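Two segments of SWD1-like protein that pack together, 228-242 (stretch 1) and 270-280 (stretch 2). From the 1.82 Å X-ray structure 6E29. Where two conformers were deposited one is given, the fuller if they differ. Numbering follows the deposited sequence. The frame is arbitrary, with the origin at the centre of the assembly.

Stretch 1 (228-242) RELLVNAQDRIIRTF
Stretch 2 270-280: NRLSWNHVAFS

How do the backbones lie? Stretch 1 forms a hairpin: strand 229-234 turns through Q235, D236 and R237, the last at phi/psi 74/11, and returns in a strand through 239-242. L230 N to F242 O (2.9 Å) and V232 N to R240 O (2.8 Å) are among its backbone hydrogen bonds. Strand 276-279 of stretch 2, following a corner at N275 (-87/-58), runs nearly antiparallel to 229-234, at 171°, with axes 7.5 Å apart. That gap leaves room for side chains. In register, the CA atoms of L231 and F279 lie 7.5 Å apart, those of N233 and V277 6.7 Å, and those of R237 and S273 4.6 Å.

Which apolar side chains fill the gap? L231 (t, p) points toward stretch 2, placing CB 3.8 Å from the centroid of the F279 ring, over its face; F279 has chi1 -86° and chi2 -50°. L231 CG also meets V277 CG2 at 3.8 Å, with V277 in m. From the return strand, I239 (m, t) lays CD1 over the W274 five-membered ring, 3.6 Å from its centroid, and touches V277 CG1 with the same CD1 at 3.6 Å. W274 takes chi1 -47° and chi2 107°.

What do the direct hydrogen bonds add? N233 (t, chi2 28°) uses its side-chain amide, ND2 donating to W274 O at 3.1 Å and 171°, an almost straight bond. In return, W274 NE1 donates to R237 O at 3.1 Å and 142°, so the indole edge binds the turn while its face packs on I239.

Where does water join the stretches? Water 1 accepts from N233 ND2 and donates to N275 O, both at 2.9 Å. Water 2 donates to A234 O (2.9 Å) and accepts from W274 N (3.0 Å), linking the two backbones where no direct bond spans them.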

# COMPACT_ATOMS: atom_id res chain seq x y z
N ARG B 228 3.45 6.04 -13.62
CA ARG B 228 4.71 5.87 -14.36
C ARG B 228 5.89 5.57 -13.44
O ARG B 228 6.94 5.14 -13.94
CB ARG B 228 5.10 7.11 -15.19
CG ARG B 228 4.15 7.61 -16.30
CD ARG B 228 4.14 6.87 -17.64
NE ARG B 228 5.42 6.82 -18.40
CZ ARG B 228 5.69 7.49 -19.53
NH1 ARG B 228 4.78 8.28 -20.10
NH2 ARG B 228 6.87 7.35 -20.12
N GLU B 229 5.75 5.84 -12.14
CA GLU B 229 6.83 5.58 -11.20
C GLU B 229 6.31 4.82 -9.99
O GLU B 229 5.19 5.05 -9.52
CB GLU B 229 7.49 6.88 -10.73
CG GLU B 229 8.12 7.71 -11.87
CD GLU B 229 7.16 8.74 -12.48
OE1 GLU B 229 6.03 8.93 -11.97
OE2 GLU B 229 7.56 9.39 -13.47
N LEU B 230 7.14 3.91 -9.49
CA LEU B 230 6.81 2.98 -8.43
C LEU B 230 7.78 3.22 -7.27
O LEU B 230 8.99 3.27 -7.46
CB LEU B 230 6.94 1.55 -8.91
CG LEU B 230 6.83 0.41 -7.91
CD1 LEU B 230 5.37 0.24 -7.45
CD2 LEU B 230 7.40 -0.86 -8.58
N LEU B 231 7.23 3.31 -6.08
CA LEU B 231 7.97 3.45 -4.83
C LEU B 231 7.88 2.15 -4.07
O LEU B 231 6.79 1.57 -3.94
CB LEU B 231 7.36 4.62 -4.03
CG LEU B 231 7.78 4.89 -2.59
CD1 LEU B 231 9.23 5.30 -2.64
CD2 LEU B 231 6.89 6.07 -2.08
N VAL B 232 9.00 1.69 -3.55
CA VAL B 232 9.11 0.37 -2.95
C VAL B 232 9.82 0.50 -1.61
O VAL B 232 10.91 1.05 -1.55
CB VAL B 232 9.90 -0.61 -3.82
CG1 VAL B 232 9.93 -2.00 -3.11
CG2 VAL B 232 9.32 -0.72 -5.24
N ASN B 233 9.20 0.05 -0.53
CA ASN B 233 9.88 -0.05 0.76
C ASN B 233 10.15 -1.53 1.02
O ASN B 233 9.24 -2.36 0.87
CB ASN B 233 9.07 0.53 1.92
CG ASN B 233 9.90 0.63 3.21
OD1 ASN B 233 11.13 0.77 3.16
ND2 ASN B 233 9.24 0.54 4.34
N ALA B 234 11.35 -1.83 1.46
CA ALA B 234 11.72 -3.21 1.74
C ALA B 234 12.63 -3.25 2.95
O ALA B 234 13.22 -2.24 3.35
CB ALA B 234 12.40 -3.85 0.51
N GLN B 235 12.80 -4.43 3.51
CA GLN B 235 13.44 -4.54 4.80
C GLN B 235 14.96 -4.50 4.72
O GLN B 235 15.62 -4.90 5.68
CB GLN B 235 13.01 -5.84 5.48
CG GLN B 235 11.58 -5.77 6.04
CD GLN B 235 11.31 -6.97 6.96
OE1 GLN B 235 11.99 -8.00 6.87
NE2 GLN B 235 10.33 -6.83 7.87
N ASP B 236 15.54 -4.05 3.62
CA ASP B 236 16.99 -3.94 3.55
C ASP B 236 17.45 -2.50 3.74
O ASP B 236 18.56 -2.16 3.35
CB ASP B 236 17.55 -4.56 2.24
CG ASP B 236 17.01 -3.90 0.95
OD1 ASP B 236 16.21 -2.96 1.05
OD2 ASP B 236 17.43 -4.35 -0.16
N ARG B 237 16.63 -1.64 4.37
CA ARG B 237 17.00 -0.29 4.78
C ARG B 237 17.10 0.66 3.61
O ARG B 237 17.64 1.76 3.74
CB ARG B 237 18.33 -0.27 5.57
CG ARG B 237 18.28 -1.06 6.88
CD ARG B 237 19.61 -1.33 7.55
NE ARG B 237 19.33 -1.95 8.84
CZ ARG B 237 18.97 -3.23 9.00
NH1 ARG B 237 18.83 -4.05 7.95
NH2 ARG B 237 18.72 -3.70 10.22
N ILE B 238 16.62 0.26 2.43
CA ILE B 238 16.76 1.07 1.24
C ILE B 238 15.39 1.29 0.65
O ILE B 238 14.65 0.33 0.44
CB ILE B 238 17.69 0.42 0.22
CG1 ILE B 238 19.07 0.27 0.86
CG2 ILE B 238 17.76 1.27 -1.03
CD1 ILE B 238 20.04 -0.58 0.01
N ILE B 239 15.05 2.56 0.37
CA ILE B 239 13.84 2.92 -0.35
C ILE B 239 14.22 3.10 -1.81
O ILE B 239 15.32 3.59 -2.13
CB ILE B 239 13.21 4.20 0.24
CG1 ILE B 239 12.89 4.00 1.71
CG2 ILE B 239 11.89 4.53 -0.53
CD1 ILE B 239 12.61 5.36 2.50
N ARG B 240 13.35 2.65 -2.72
CA ARG B 240 13.68 2.66 -4.14
C ARG B 240 12.50 3.16 -4.94
O ARG B 240 11.36 2.83 -4.62
CB ARG B 240 13.99 1.26 -4.66
CG ARG B 240 15.28 0.70 -3.96
CD ARG B 240 15.46 -0.77 -4.35
NE ARG B 240 16.66 -1.40 -3.79
CZ ARG B 240 16.73 -2.02 -2.62
NH1 ARG B 240 15.65 -2.11 -1.82
NH2 ARG B 240 17.89 -2.56 -2.24
N THR B 241 12.80 3.92 -5.99
CA THR B 241 11.82 4.27 -7.00
C THR B 241 12.24 3.63 -8.32
O THR B 241 13.43 3.49 -8.61
CB THR B 241 11.68 5.77 -7.17
OG1 THR B 241 12.98 6.36 -7.38
CG2 THR B 241 11.02 6.36 -5.89
N PHE B 242 11.25 3.23 -9.09
CA PHE B 242 11.49 2.61 -10.39
C PHE B 242 10.60 3.24 -11.44
O PHE B 242 9.49 3.70 -11.14
CB PHE B 242 11.19 1.13 -10.41
CG PHE B 242 12.00 0.33 -9.46
CD1 PHE B 242 13.09 -0.42 -9.89
CD2 PHE B 242 11.62 0.30 -8.12
CE1 PHE B 242 13.83 -1.14 -8.97
CE2 PHE B 242 12.34 -0.39 -7.21
CZ PHE B 242 13.46 -1.14 -7.65
N ASN B 270 23.69 6.01 9.85
CA ASN B 270 22.81 5.70 10.96
C ASN B 270 22.10 4.37 10.78
O ASN B 270 21.44 3.90 11.71
CB ASN B 270 21.81 6.84 11.16
CG ASN B 270 22.52 8.18 11.43
OD1 ASN B 270 23.50 8.21 12.18
ND2 ASN B 270 22.06 9.25 10.81
N ARG B 271 22.24 3.75 9.60
CA ARG B 271 21.64 2.47 9.25
C ARG B 271 20.17 2.40 9.69
O ARG B 271 19.73 1.51 10.42
CB ARG B 271 22.48 1.32 9.82
CG ARG B 271 23.58 0.92 8.82
CD ARG B 271 24.69 0.15 9.49
NE ARG B 271 26.03 0.67 9.14
CZ ARG B 271 26.85 0.13 8.23
NH1 ARG B 271 26.50 -0.95 7.54
NH2 ARG B 271 28.02 0.70 8.00
N LEU B 272 19.44 3.42 9.28
CA LEU B 272 18.02 3.53 9.63
C LEU B 272 17.18 2.59 8.78
O LEU B 272 17.44 2.42 7.59
CB LEU B 272 17.52 4.96 9.42
CG LEU B 272 18.32 6.03 10.19
CD1 LEU B 272 17.83 7.44 9.90
CD2 LEU B 272 18.33 5.74 11.68
N SER B 273 16.16 2.00 9.41
CA SER B 273 15.12 1.25 8.72
C SER B 273 13.86 2.11 8.64
O SER B 273 13.62 2.96 9.49
CB SER B 273 14.80 -0.08 9.41
OG SER B 273 15.94 -0.90 9.44
N TRP B 274 13.10 1.91 7.56
CA TRP B 274 11.97 2.77 7.21
C TRP B 274 10.66 2.05 7.47
O TRP B 274 10.51 0.86 7.17
CB TRP B 274 12.06 3.22 5.75
CG TRP B 274 13.41 3.70 5.46
CD1 TRP B 274 14.34 3.07 4.72
CD2 TRP B 274 14.01 4.92 5.94
NE1 TRP B 274 15.51 3.81 4.70
CE2 TRP B 274 15.33 4.95 5.43
CE3 TRP B 274 13.54 6.00 6.70
CZ2 TRP B 274 16.21 6.01 5.66
CZ3 TRP B 274 14.44 7.09 6.95
CH2 TRP B 274 15.75 7.07 6.43
N ASN B 275 9.75 2.75 8.11
CA ASN B 275 8.53 2.10 8.54
C ASN B 275 7.49 2.14 7.42
O ASN B 275 7.03 1.09 6.95
CB ASN B 275 8.05 2.80 9.80
CG ASN B 275 7.21 1.96 10.62
OD1 ASN B 275 6.63 0.99 10.12
ND2 ASN B 275 7.06 2.33 11.87
N HIS B 276 7.13 3.34 6.95
CA HIS B 276 6.21 3.52 5.85
C HIS B 276 6.75 4.62 4.95
O HIS B 276 7.54 5.46 5.37
CB HIS B 276 4.79 3.82 6.38
CG HIS B 276 4.08 2.60 6.87
ND1 HIS B 276 4.01 2.24 8.20
CD2 HIS B 276 3.52 1.58 6.17
CE1 HIS B 276 3.38 1.08 8.31
NE2 HIS B 276 3.09 0.65 7.09
N VAL B 277 6.30 4.62 3.69
CA VAL B 277 6.76 5.60 2.72
C VAL B 277 5.56 6.09 1.93
O VAL B 277 4.53 5.41 1.87
CB VAL B 277 7.78 5.02 1.73
CG1 VAL B 277 9.07 4.60 2.57
CG2 VAL B 277 7.16 3.77 0.98
N ALA B 278 5.73 7.25 1.29
CA ALA B 278 4.66 7.89 0.51
C ALA B 278 5.22 8.87 -0.52
O ALA B 278 6.19 9.58 -0.27
CB ALA B 278 3.67 8.61 1.43
N PHE B 279 4.54 8.95 -1.67
CA PHE B 279 4.77 9.93 -2.70
C PHE B 279 3.94 11.16 -2.42
O PHE B 279 2.74 11.04 -2.13
CB PHE B 279 4.28 9.44 -4.06
CG PHE B 279 5.27 8.57 -4.86
CD1 PHE B 279 6.56 8.96 -5.07
CD2 PHE B 279 4.80 7.41 -5.49
CE1 PHE B 279 7.46 8.19 -5.86
CE2 PHE B 279 5.68 6.59 -6.28
CZ PHE B 279 7.01 7.01 -6.47
N SER B 280 4.49 12.34 -2.72
CA SER B 280 3.70 13.56 -2.66
C SER B 280 2.77 13.63 -3.88
O SER B 280 2.84 12.81 -4.80
CB SER B 280 4.61 14.80 -2.59
OG SER B 280 5.31 15.01 -3.82
O HOH W 1 6.37 -0.09 4.36
O HOH W 2 13.50 -0.26 5.51
O HOH W 3 18.92 3.33 5.58